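Local coordinates for protein phosphoribosylaminoimidazole-succinocarboxamide synthase (Pyrococcus horikoshii, PDB 4O83) that catalyses the ATP-dependent joining of L-aspartate to the carboxylate of 5-amino-1-(5-phospho-D-ribosyl)imidazole-4-carboxylate, a step of de novo purine biosynthesis, at residues 31-36 and 211-216; 84-89 and 178-183; 151-156 and 174-179; 167-172 and 225-230. All coordinates share one frame; numbering follows the deposited sequence.

Interactions 2, 3 and 4 share the long strand 169-180. Interaction 4 sits at its start, interaction 3 in the middle and interaction 2 at its end. Interactions 2 and 3 have Phe178 and Gly179 in common, and their centres are about 12 Å apart. Both reach the bound AMP: Met85 of interaction 2 lies against the adenine, and Glu177 of interaction 3 accepts a hydrogen bond from the ribose. The two parts also pack directly, Met85 CE lying 3.7 Å from Glu177 CB. Interaction 4 lies about 29 Å from interaction 2 between centres, on the far side of the chain's centre. Interaction 1 holds a phosphate ion, and the nearest side-chain atom of its Thr32 is about 9 Å from AMP.

Interaction 1 (31-36 and 211-216); sequences ATAFDG and DVFRFD. With CD (cadmium ion), chain F; PO4 (phosphate ion), chain K.
The Phe213 ring carries the Ala31 methyl on one face. Ala31 CB stands 3.9 Å from the ring centroid, 21° off the normal, a CH-pi contact. The backbone of strand 31-33 passes the rim of this ring, with Ala33 N near its plane. Phe213 gets there because its CG is anti to the backbone N (chi1 169°). Phe34 CE2 lies 3.4 Å from Arg214 O, close to the ring plane, and the same edge turns toward the face of Phe215. That pair is an offset edge-to-face stack, centroids 5.9 Å apart and planes at 68°. Arg214 CB lies over one face of Phe215, toward its rim. The Arg214 guanidinium meets partners at its edges. Arg214 NH2 forms a salt bridge with Asp211 OD1 at 2.7 Å, while NE and NH1 point to a phosphate ion through weak hydrogen bonds. Phe34 N adds another weak bond, to PO4 O4 at 3.3 Å. Arg198 holds the other oxygen of Asp211, so the carboxylate links two arginines. A cadmium ion is bound by Asp35 and His127. The hairpin of strands 30-33 and 38-41 packs on short helix 211-214 through aromatic rings, with the phosphate, probably from the crystallisation liquor, alongside.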
# COMPACT_ATOMS: atom_id res chain seq x y z
N ALA A 31 -29.09 8.24 -11.80
CA ALA A 31 -27.84 7.89 -12.47
C ALA A 31 -27.81 8.58 -13.82
O ALA A 31 -28.81 8.60 -14.56
CB ALA A 31 -27.72 6.38 -12.65
N THR A 32 -26.66 9.16 -14.14
CA THR A 32 -26.50 9.98 -15.31
C THR A 32 -25.16 9.65 -15.95
O THR A 32 -24.15 9.56 -15.25
CB THR A 32 -26.55 11.47 -14.92
OG1 THR A 32 -27.87 11.79 -14.46
CG2 THR A 32 -26.23 12.34 -16.08
N ALA A 33 -25.17 9.44 -17.27
CA ALA A 33 -23.94 9.26 -18.04
C ALA A 33 -24.03 9.96 -19.41
O ALA A 33 -25.13 10.32 -19.86
CB ALA A 33 -23.62 7.79 -18.19
N PHE A 34 -22.87 10.13 -20.04
CA PHE A 34 -22.73 10.75 -21.36
C PHE A 34 -23.46 12.10 -21.47
O PHE A 34 -24.35 12.28 -22.31
CB PHE A 34 -23.18 9.80 -22.49
CG PHE A 34 -22.63 8.40 -22.36
CD1 PHE A 34 -21.27 8.14 -22.50
CD2 PHE A 34 -23.49 7.32 -22.11
CE1 PHE A 34 -20.77 6.85 -22.38
CE2 PHE A 34 -22.99 6.03 -22.00
CZ PHE A 34 -21.64 5.79 -22.13
N ASP A 35 -23.08 13.02 -20.59
CA ASP A 35 -23.67 14.36 -20.54
C ASP A 35 -25.20 14.36 -20.42
O ASP A 35 -25.88 15.18 -21.04
CB ASP A 35 -23.22 15.18 -21.76
CG ASP A 35 -21.72 15.44 -21.77
OD1 ASP A 35 -21.05 15.18 -20.74
OD2 ASP A 35 -21.21 15.91 -22.80
N GLY A 36 -25.72 13.43 -19.63
CA GLY A 36 -27.16 13.37 -19.37
C GLY A 36 -28.00 12.84 -20.51
O GLY A 36 -29.23 12.90 -20.45
N ASP A 211 -19.59 1.88 -14.31
CA ASP A 211 -19.38 1.35 -15.68
C ASP A 211 -20.45 0.34 -16.05
O ASP A 211 -20.76 0.15 -17.23
CB ASP A 211 -18.01 0.72 -15.85
CG ASP A 211 -16.92 1.75 -16.20
OD1 ASP A 211 -17.24 2.94 -16.44
OD2 ASP A 211 -15.73 1.36 -16.22
N VAL A 212 -21.01 -0.30 -15.03
CA VAL A 212 -22.09 -1.26 -15.20
C VAL A 212 -23.33 -0.55 -15.79
O VAL A 212 -24.00 -1.10 -16.67
CB VAL A 212 -22.38 -1.97 -13.85
CG1 VAL A 212 -23.68 -2.76 -13.90
CG2 VAL A 212 -21.21 -2.87 -13.47
N PHE A 213 -23.61 0.66 -15.33
CA PHE A 213 -24.66 1.49 -15.91
C PHE A 213 -24.26 2.11 -17.26
O PHE A 213 -25.06 2.09 -18.21
CB PHE A 213 -25.09 2.57 -14.91
CG PHE A 213 -25.97 3.64 -15.49
CD1 PHE A 213 -27.23 3.33 -16.02
CD2 PHE A 213 -25.56 4.97 -15.49
CE1 PHE A 213 -28.04 4.33 -16.54
CE2 PHE A 213 -26.37 5.97 -16.02
CZ PHE A 213 -27.61 5.64 -16.54
N ARG A 214 -23.05 2.65 -17.35
CA ARG A 214 -22.57 3.31 -18.58
C ARG A 214 -22.64 2.41 -19.80
O ARG A 214 -23.02 2.85 -20.89
CB ARG A 214 -21.13 3.84 -18.41
CG ARG A 214 -20.98 5.04 -17.50
CD ARG A 214 -19.55 5.56 -17.55
NE ARG A 214 -19.30 6.57 -16.52
CZ ARG A 214 -18.60 6.36 -15.40
NH1 ARG A 214 -18.44 7.34 -14.53
NH2 ARG A 214 -18.07 5.17 -15.14
N PHE A 215 -22.28 1.15 -19.62
CA PHE A 215 -22.13 0.23 -20.74
C PHE A 215 -23.05 -1.00 -20.63
O PHE A 215 -22.82 -2.01 -21.30
CB PHE A 215 -20.64 -0.13 -20.91
CG PHE A 215 -19.74 1.08 -21.03
CD1 PHE A 215 -19.77 1.87 -22.17
CD2 PHE A 215 -18.91 1.45 -19.99
CE1 PHE A 215 -18.97 3.01 -22.27
CE2 PHE A 215 -18.10 2.57 -20.09
CZ PHE A 215 -18.14 3.35 -21.23
N ASP A 216 -24.09 -0.88 -19.80
CA ASP A 216 -25.10 -1.94 -19.59
C ASP A 216 -24.47 -3.33 -19.45
O ASP A 216 -24.88 -4.26 -20.14
CB ASP A 216 -26.15 -1.92 -20.71
CG ASP A 216 -26.82 -0.56 -20.88
OD1 ASP A 216 -27.19 0.07 -19.86
OD2 ASP A 216 -26.99 -0.11 -22.03
CD CD F . -19.37 17.01 -21.10
P PO4 K . -20.08 10.39 -17.14
O1 PO4 K . -21.09 11.50 -17.36
O2 PO4 K . -18.69 10.99 -17.05
O3 PO4 K . -20.39 9.67 -15.85
O4 PO4 K . -20.13 9.42 -18.30

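Interaction 2 (84-89 and 178-183); sequences DMYPLE and FGKDKN. With CD (cadmium ion), chain E; AMP (adenosine monophosphate), chain L.
Backbone hydrogen bonds join Asp84 and Lys180 in both directions. Asp84 N gives to Lys180 O at 2.9 Å, and Lys180 N gives to Asp84 O at 2.7 Å, from well above the carbonyl plane. Tyr86 N continues the pairing to Phe178 O at 2.8 Å. Between these bonds Met85 faces Gly179 as a non-hydrogen-bonded pair, with CA atoms 3.8 Å apart. A water accepts from Phe178 N and lies within hydrogen-bonding distance of Tyr86 O and Leu88 O, where the chain turns through the inverse gamma turn centred on Pro87. These are neighbouring antiparallel strands, 84-93 and 169-180, of the sheet that lines the nucleotide site.

The salt bridge is Asp84 with Lys180. The two side chains lie side by side and point the same way. Lys180 NZ meets Asp84 OD2 at 2.8 Å on the anti side, well out of the carboxylate plane. Asp84 CG is anti to the backbone N (chi1 -180°), which lays the carboxylate beside the lysine. Replacing Lys180 by an alanine would probably leave the Asp84 carboxylate without its mate and uncover part of the Tyr86 ring.

Packing centres on Tyr86. The Lys180 chain crosses it at about a right angle, with Lys180 CE 3.4 Å from Tyr86 CZ. Tyr86 CD2 lies 4.0 Å from Phe178 CB. The Tyr86 hydroxyl is hydrogen-bonded to Glu145.

Ligand and metal contacts form a separate group. On the other side of the sheet the bent selenomethionine Met85 lies against AMP, Met85 CG 3.5 Å from AMP N3 and SE close to C4 and C5. Glu89 OE2 and Asp128 bind a cadmium ion.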
# COMPACT_ATOMS: atom_id res chain seq x y z
N ASP A 84 -13.71 26.32 -0.07
CA ASP A 84 -13.38 27.06 -1.27
C ASP A 84 -12.75 26.05 -2.25
O ASP A 84 -11.57 25.70 -2.11
CB ASP A 84 -12.39 28.17 -0.90
CG ASP A 84 -11.97 29.01 -2.09
OD1 ASP A 84 -12.82 29.28 -2.96
OD2 ASP A 84 -10.79 29.40 -2.13
N MSE A 85 -13.54 25.56 -3.20
CA MSE A 85 -13.17 24.40 -4.02
C MSE A 85 -12.14 24.75 -5.07
O MSE A 85 -12.24 25.79 -5.72
CB MSE A 85 -14.37 23.81 -4.77
CG MSE A 85 -15.47 23.23 -3.87
SE MSE A 85 -14.79 21.73 -2.77
CE MSE A 85 -14.49 20.50 -4.29
N TYR A 86 -11.16 23.87 -5.26
CA TYR A 86 -10.31 23.96 -6.46
C TYR A 86 -11.10 23.50 -7.68
O TYR A 86 -11.90 22.56 -7.59
CB TYR A 86 -9.04 23.13 -6.31
CG TYR A 86 -8.08 23.67 -5.28
CD1 TYR A 86 -7.17 24.69 -5.60
CD2 TYR A 86 -8.04 23.13 -4.00
CE1 TYR A 86 -6.28 25.16 -4.66
CE2 TYR A 86 -7.15 23.59 -3.06
CZ TYR A 86 -6.28 24.61 -3.39
OH TYR A 86 -5.41 25.06 -2.43
N PRO A 87 -10.92 24.18 -8.83
CA PRO A 87 -11.67 23.84 -10.05
C PRO A 87 -11.07 22.63 -10.77
O PRO A 87 -10.78 22.68 -11.98
CB PRO A 87 -11.52 25.11 -10.90
CG PRO A 87 -10.22 25.69 -10.48
CD PRO A 87 -10.07 25.37 -9.01
N LEU A 88 -10.90 21.54 -10.02
CA LEU A 88 -10.22 20.36 -10.50
C LEU A 88 -10.98 19.07 -10.23
O LEU A 88 -11.69 18.93 -9.23
CB LEU A 88 -8.85 20.23 -9.83
CG LEU A 88 -7.78 21.32 -9.97
CD1 LEU A 88 -6.57 21.00 -9.10
CD2 LEU A 88 -7.36 21.51 -11.42
N GLU A 89 -10.82 18.14 -11.17
CA GLU A 89 -11.07 16.73 -10.90
C GLU A 89 -9.72 16.03 -11.02
O GLU A 89 -9.09 16.08 -12.06
CB GLU A 89 -12.11 16.15 -11.86
CG GLU A 89 -13.42 16.92 -11.87
CD GLU A 89 -14.57 16.14 -12.47
OE1 GLU A 89 -15.07 15.22 -11.81
OE2 GLU A 89 -14.99 16.46 -13.59
N PHE A 178 -10.92 18.60 -4.24
CA PHE A 178 -10.33 19.27 -3.09
C PHE A 178 -10.81 20.71 -3.00
O PHE A 178 -11.20 21.32 -4.01
CB PHE A 178 -8.78 19.26 -3.20
CG PHE A 178 -8.16 17.89 -3.16
CD1 PHE A 178 -7.78 17.33 -1.94
CD2 PHE A 178 -7.97 17.16 -4.33
CE1 PHE A 178 -7.20 16.07 -1.89
CE2 PHE A 178 -7.38 15.89 -4.28
CZ PHE A 178 -7.01 15.35 -3.06
N GLY A 179 -10.76 21.23 -1.79
CA GLY A 179 -10.95 22.66 -1.54
C GLY A 179 -10.16 23.18 -0.35
O GLY A 179 -9.45 22.43 0.34
N LYS A 180 -10.30 24.48 -0.10
CA LYS A 180 -9.59 25.15 0.98
C LYS A 180 -10.56 25.44 2.11
O LYS A 180 -11.64 25.99 1.87
CB LYS A 180 -8.97 26.47 0.48
CG LYS A 180 -7.59 26.35 -0.14
CD LYS A 180 -7.27 27.59 -0.97
CE LYS A 180 -7.86 27.48 -2.38
NZ LYS A 180 -8.24 28.80 -2.97
N ASP A 181 -10.18 25.08 3.34
CA ASP A 181 -10.98 25.42 4.52
C ASP A 181 -10.65 26.81 5.06
O ASP A 181 -9.87 27.55 4.45
CB ASP A 181 -10.83 24.34 5.61
CG ASP A 181 -9.45 24.31 6.25
OD1 ASP A 181 -9.21 23.37 7.04
OD2 ASP A 181 -8.60 25.19 5.99
N LYS A 182 -11.24 27.15 6.21
CA LYS A 182 -11.03 28.45 6.86
C LYS A 182 -9.56 28.74 7.18
O LYS A 182 -9.08 29.86 6.98
N ASN A 183 -8.85 27.72 7.66
CA ASN A 183 -7.42 27.83 7.98
C ASN A 183 -6.52 27.93 6.73
O ASN A 183 -5.34 28.25 6.85
CB ASN A 183 -6.96 26.64 8.84
CG ASN A 183 -7.92 26.32 9.98
OD1 ASN A 183 -8.72 27.16 10.40
ND2 ASN A 183 -7.84 25.10 10.49
CD CD E . -17.16 16.73 -14.43
P AMP L . -22.51 17.30 -8.19
O1P AMP L . -21.85 17.93 -9.41
O2P AMP L . -22.54 15.80 -8.19
O3P AMP L . -23.84 17.93 -7.85
O5' AMP L . -21.51 17.63 -6.97
C5' AMP L . -21.80 18.55 -5.91
C4' AMP L . -20.99 19.84 -6.07
O4' AMP L . -20.53 20.33 -4.81
C3' AMP L . -19.75 19.65 -6.94
O3' AMP L . -19.62 20.85 -7.71
C2' AMP L . -18.62 19.58 -5.94
O2' AMP L . -17.41 20.06 -6.52
C1' AMP L . -19.10 20.49 -4.83
N9 AMP L . -18.58 20.13 -3.50
C8 AMP L . -18.29 18.90 -3.06
N7 AMP L . -17.86 18.92 -1.79
C5 AMP L . -17.87 20.21 -1.38
C6 AMP L . -17.54 20.95 -0.14
N6 AMP L . -17.08 20.32 0.96
N1 AMP L . -17.69 22.30 -0.14
C2 AMP L . -18.14 22.96 -1.22
N3 AMP L . -18.46 22.35 -2.37
C4 AMP L . -18.35 21.00 -2.52
O HOH W 1 -11.08 19.97 -6.81

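Interaction 3 (151-156 and 174-179); sequences EIALKV and FKLEFG. With AMP (adenosine monophosphate), chain L.
Helix 151-156 packs obliquely against strand 174-176, with the axes 10.3 Å apart at closest approach and the directions 138° apart, and the CA atoms of Ala153 and Leu176 lie nearest. Val156 and Leu176 reach toward each other tip to tip, CG1 to CD1 at 3.8 Å. Val156 CG1 also meets the edge of the Phe174 ring, 3.7 Å from CE1. It can touch both because it is anti to the backbone N (chi1 165°). Ala153 presents CB and CA to Leu176 CD1. Ile152 slides past Phe178 in the opposite direction, its CG2 at the ring edge 3.7 Å from CE1. Ile149, Ile186 and Leu188 also touch Phe178.

Lys175 and Glu177 turn to the other side of the strand. Glu177 OE1 accepts a hydrogen bond from AMP O2' at 2.6 Å. Glu177 OE2 forms salt bridges with Lys175 NZ, at 2.8 Å, and with Lys122; Asp190 is a second partner of Lys175. A leucine in place of Glu177 would probably leave the ribose hydroxyl without this acceptor and take one carboxylate partner from Lys175 and Lys122. The strand therefore has an apolar side buried against the helix and a charged side that binds the ribose.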
# COMPACT_ATOMS: atom_id res chain seq x y z
N GLU A 151 0.22 14.94 -3.69
CA GLU A 151 0.73 14.16 -2.57
C GLU A 151 -0.45 13.55 -1.75
O GLU A 151 -0.42 12.38 -1.37
CB GLU A 151 1.65 15.00 -1.66
CG GLU A 151 2.16 14.25 -0.43
CD GLU A 151 2.82 15.15 0.62
OE1 GLU A 151 3.66 14.65 1.39
OE2 GLU A 151 2.51 16.36 0.68
N ILE A 152 -1.48 14.35 -1.47
CA ILE A 152 -2.62 13.83 -0.74
C ILE A 152 -3.29 12.73 -1.57
O ILE A 152 -3.56 11.64 -1.06
CB ILE A 152 -3.63 14.94 -0.34
CG1 ILE A 152 -2.97 15.92 0.66
CG2 ILE A 152 -4.85 14.32 0.33
CD1 ILE A 152 -3.68 17.25 0.80
N ALA A 153 -3.49 13.01 -2.85
CA ALA A 153 -4.17 12.09 -3.76
C ALA A 153 -3.48 10.73 -3.80
O ALA A 153 -4.15 9.71 -3.73
CB ALA A 153 -4.31 12.69 -5.15
N LEU A 154 -2.15 10.72 -3.85
CA LEU A 154 -1.37 9.49 -3.81
C LEU A 154 -1.48 8.74 -2.48
O LEU A 154 -1.57 7.52 -2.45
CB LEU A 154 0.09 9.73 -4.23
CG LEU A 154 0.28 10.07 -5.73
CD1 LEU A 154 1.59 10.78 -6.02
CD2 LEU A 154 0.17 8.81 -6.59
N LYS A 155 -1.48 9.46 -1.37
CA LYS A 155 -1.72 8.87 -0.06
C LYS A 155 -3.10 8.19 0.02
O LYS A 155 -3.22 7.02 0.43
CB LYS A 155 -1.66 9.95 1.02
CG LYS A 155 -0.42 9.90 1.87
CD LYS A 155 -0.46 11.00 2.92
N VAL A 156 -4.12 8.95 -0.37
CA VAL A 156 -5.50 8.46 -0.44
C VAL A 156 -5.54 7.20 -1.29
O VAL A 156 -6.06 6.17 -0.84
CB VAL A 156 -6.46 9.56 -0.96
CG1 VAL A 156 -7.80 8.97 -1.36
CG2 VAL A 156 -6.65 10.64 0.09
N PHE A 174 -9.80 6.32 -9.84
CA PHE A 174 -10.80 7.09 -9.10
C PHE A 174 -10.58 8.61 -9.23
O PHE A 174 -9.48 9.07 -9.61
CB PHE A 174 -10.94 6.60 -7.62
CG PHE A 174 -9.78 6.95 -6.72
CD1 PHE A 174 -9.95 7.86 -5.67
CD2 PHE A 174 -8.53 6.38 -6.91
CE1 PHE A 174 -8.88 8.19 -4.83
CE2 PHE A 174 -7.46 6.73 -6.08
CZ PHE A 174 -7.63 7.63 -5.04
N LYS A 175 -11.64 9.37 -8.96
CA LYS A 175 -11.61 10.81 -9.10
C LYS A 175 -11.79 11.43 -7.73
O LYS A 175 -12.67 11.01 -6.97
CB LYS A 175 -12.71 11.28 -10.06
CG LYS A 175 -12.77 12.79 -10.36
CD LYS A 175 -13.67 13.58 -9.40
CE LYS A 175 -15.14 13.15 -9.49
NZ LYS A 175 -15.95 13.79 -8.42
N LEU A 176 -10.99 12.46 -7.44
CA LEU A 176 -11.05 13.20 -6.18
C LEU A 176 -11.21 14.68 -6.47
O LEU A 176 -10.79 15.16 -7.54
CB LEU A 176 -9.75 13.02 -5.38
CG LEU A 176 -9.39 11.62 -4.89
CD1 LEU A 176 -8.09 11.66 -4.09
CD2 LEU A 176 -10.55 11.04 -4.05
N GLU A 177 -11.83 15.38 -5.52
CA GLU A 177 -11.91 16.83 -5.53
C GLU A 177 -11.45 17.38 -4.18
O GLU A 177 -11.59 16.71 -3.14
CB GLU A 177 -13.34 17.30 -5.86
CG GLU A 177 -13.90 16.64 -7.10
CD GLU A 177 -15.20 17.24 -7.62
OE1 GLU A 177 -15.61 18.33 -7.18
OE2 GLU A 177 -15.80 16.60 -8.51
N PHE A 178 -10.92 18.60 -4.24
CA PHE A 178 -10.33 19.27 -3.09
C PHE A 178 -10.81 20.71 -3.00
O PHE A 178 -11.20 21.32 -4.01
CB PHE A 178 -8.78 19.26 -3.20
CG PHE A 178 -8.16 17.89 -3.16
CD1 PHE A 178 -7.78 17.33 -1.94
CD2 PHE A 178 -7.97 17.16 -4.33
CE1 PHE A 178 -7.20 16.07 -1.89
CE2 PHE A 178 -7.38 15.89 -4.28
CZ PHE A 178 -7.01 15.35 -3.06
N GLY A 179 -10.76 21.23 -1.79
CA GLY A 179 -10.95 22.66 -1.54
C GLY A 179 -10.16 23.18 -0.35
O GLY A 179 -9.45 22.43 0.34
P AMP L . -22.51 17.30 -8.19
O1P AMP L . -21.85 17.93 -9.41
O2P AMP L . -22.54 15.80 -8.19
O3P AMP L . -23.84 17.93 -7.85
O5' AMP L . -21.51 17.63 -6.97
C5' AMP L . -21.80 18.55 -5.91
C4' AMP L . -20.99 19.84 -6.07
O4' AMP L . -20.53 20.33 -4.81
C3' AMP L . -19.75 19.65 -6.94
O3' AMP L . -19.62 20.85 -7.71
C2' AMP L . -18.62 19.58 -5.94
O2' AMP L . -17.41 20.06 -6.52
C1' AMP L . -19.10 20.49 -4.83
N9 AMP L . -18.58 20.13 -3.50
C8 AMP L . -18.29 18.90 -3.06
N7 AMP L . -17.86 18.92 -1.79
C5 AMP L . -17.87 20.21 -1.38
C6 AMP L . -17.54 20.95 -0.14
N6 AMP L . -17.08 20.32 0.96
N1 AMP L . -17.69 22.30 -0.14
C2 AMP L . -18.14 22.96 -1.22
N3 AMP L . -18.46 22.35 -2.37
C4 AMP L . -18.35 21.00 -2.52

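Interaction 4 (167-172 and 225-230); sequences KGIILV and KEIYER. With CD (cadmium ion), chain H.
Arg230 NH1 reaches two backbone carbonyls of the Schellman motif that ends helix 143-165. Gly168 is its C-prime residue, at positive phi, and strand 169-180 follows directly. Arg230 NH1 to Lys167 O is 3.3 Å and fairly straight at 163°. This bond lies in the carbonyl plane, on a lone pair. A second, weak bond runs from Arg230 NH1 to Gly168 O at 3.0 Å. The arginine of helix 220-232 thus grips the junction between a helix and a strand. Beside it Ile169 CD1 meets Ile227 CD1 at 3.8 Å, the two side chains crossing at a slant. Ile169 CG1 also lies 3.9 Å from Arg230 NH1. Phe199 of strand 197-201 touches both isoleucines, and Leu164 touches Ile169.

The next shell fixes the guanidinium. Asp201 forms a salt bridge with NH2. Glu226 OE1, one turn earlier, forms a nearly straight salt-bridging hydrogen bond with Arg230 NE. All three nitrogens therefore have partners, which would hold the plane in place. Glu226 bends at chi2 (58°), bringing its carboxylate back alongside the arginine. Both its oxygens bind a cadmium ion. Glu226 OE1 does double duty, 2.4 Å from the cadmium and 2.7 Å from Arg230 NE, which it meets with its anti lone pair.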
# COMPACT_ATOMS: atom_id res chain seq x y z
N LYS A 167 -10.01 -7.15 0.29
CA LYS A 167 -11.40 -7.60 0.11
C LYS A 167 -11.69 -8.09 -1.30
O LYS A 167 -12.84 -8.23 -1.70
CB LYS A 167 -12.36 -6.48 0.50
CG LYS A 167 -12.15 -6.04 1.92
CD LYS A 167 -12.86 -4.73 2.19
CE LYS A 167 -12.54 -4.25 3.60
NZ LYS A 167 -13.21 -5.08 4.63
N GLY A 168 -10.62 -8.36 -2.04
CA GLY A 168 -10.70 -8.88 -3.41
C GLY A 168 -11.27 -7.89 -4.41
O GLY A 168 -11.89 -8.31 -5.39
N ILE A 169 -11.05 -6.59 -4.17
CA ILE A 169 -11.45 -5.51 -5.08
C ILE A 169 -10.23 -4.70 -5.57
O ILE A 169 -9.46 -4.21 -4.76
CB ILE A 169 -12.48 -4.56 -4.42
CG1 ILE A 169 -13.75 -5.33 -4.03
CG2 ILE A 169 -12.85 -3.41 -5.36
CD1 ILE A 169 -14.53 -4.69 -2.89
N ILE A 170 -10.06 -4.59 -6.89
CA ILE A 170 -9.00 -3.80 -7.49
C ILE A 170 -9.46 -2.35 -7.62
O ILE A 170 -10.49 -2.07 -8.27
CB ILE A 170 -8.66 -4.29 -8.91
CG1 ILE A 170 -8.26 -5.75 -8.90
CG2 ILE A 170 -7.56 -3.43 -9.57
CD1 ILE A 170 -8.48 -6.42 -10.25
N LEU A 171 -8.71 -1.43 -7.02
CA LEU A 171 -8.97 -0.02 -7.28
C LEU A 171 -8.30 0.35 -8.60
O LEU A 171 -7.08 0.55 -8.66
CB LEU A 171 -8.45 0.86 -6.14
CG LEU A 171 -8.68 2.37 -6.29
CD1 LEU A 171 -10.16 2.70 -6.32
CD2 LEU A 171 -8.00 3.08 -5.13
N VAL A 172 -9.09 0.40 -9.67
CA VAL A 172 -8.51 0.58 -11.01
C VAL A 172 -8.11 2.04 -11.18
O VAL A 172 -6.97 2.33 -11.55
CB VAL A 172 -9.49 0.13 -12.13
CG1 VAL A 172 -9.04 0.63 -13.52
CG2 VAL A 172 -9.64 -1.40 -12.10
N LYS A 225 -24.20 -3.09 -4.16
CA LYS A 225 -24.44 -3.93 -2.97
C LYS A 225 -23.28 -4.88 -2.72
O LYS A 225 -22.86 -5.06 -1.58
CB LYS A 225 -25.75 -4.73 -3.08
CG LYS A 225 -26.99 -3.87 -2.94
N GLU A 226 -22.77 -5.47 -3.80
CA GLU A 226 -21.55 -6.28 -3.70
C GLU A 226 -20.41 -5.56 -2.96
O GLU A 226 -19.86 -6.10 -2.00
CB GLU A 226 -21.09 -6.75 -5.08
CG GLU A 226 -19.94 -7.75 -5.08
CD GLU A 226 -20.27 -9.01 -4.28
OE1 GLU A 226 -19.35 -9.54 -3.62
OE2 GLU A 226 -21.44 -9.46 -4.31
N ILE A 227 -20.06 -4.36 -3.42
CA ILE A 227 -19.05 -3.51 -2.77
C ILE A 227 -19.35 -3.34 -1.28
O ILE A 227 -18.50 -3.63 -0.42
CB ILE A 227 -18.93 -2.12 -3.47
CG1 ILE A 227 -18.42 -2.26 -4.92
CG2 ILE A 227 -18.07 -1.15 -2.66
CD1 ILE A 227 -16.98 -2.73 -5.06
N TYR A 228 -20.57 -2.90 -0.98
CA TYR A 228 -20.99 -2.65 0.39
C TYR A 228 -20.85 -3.89 1.27
O TYR A 228 -20.28 -3.83 2.37
CB TYR A 228 -22.43 -2.14 0.42
CG TYR A 228 -22.88 -1.73 1.81
CD1 TYR A 228 -23.46 -2.65 2.68
CD2 TYR A 228 -22.69 -0.42 2.26
CE1 TYR A 228 -23.85 -2.29 3.96
CE2 TYR A 228 -23.08 -0.04 3.54
CZ TYR A 228 -23.65 -0.99 4.38
OH TYR A 228 -24.04 -0.62 5.64
N GLU A 229 -21.37 -5.01 0.78
CA GLU A 229 -21.34 -6.27 1.50
C GLU A 229 -19.91 -6.74 1.77
O GLU A 229 -19.61 -7.17 2.89
CB GLU A 229 -22.15 -7.34 0.75
CG GLU A 229 -21.91 -8.77 1.21
CD GLU A 229 -23.05 -9.71 0.85
OE1 GLU A 229 -23.37 -9.87 -0.36
OE2 GLU A 229 -23.63 -10.32 1.78
N ARG A 230 -19.03 -6.66 0.77
CA ARG A 230 -17.63 -7.05 0.96
C ARG A 230 -16.91 -6.19 1.99
O ARG A 230 -16.09 -6.71 2.77
CB ARG A 230 -16.87 -6.99 -0.35
CG ARG A 230 -17.39 -7.93 -1.40
CD ARG A 230 -16.23 -8.38 -2.25
NE ARG A 230 -16.67 -8.97 -3.50
CZ ARG A 230 -15.84 -9.32 -4.47
NH1 ARG A 230 -14.53 -9.14 -4.33
NH2 ARG A 230 -16.32 -9.86 -5.59
CD CD H . -20.51 -11.43 -2.60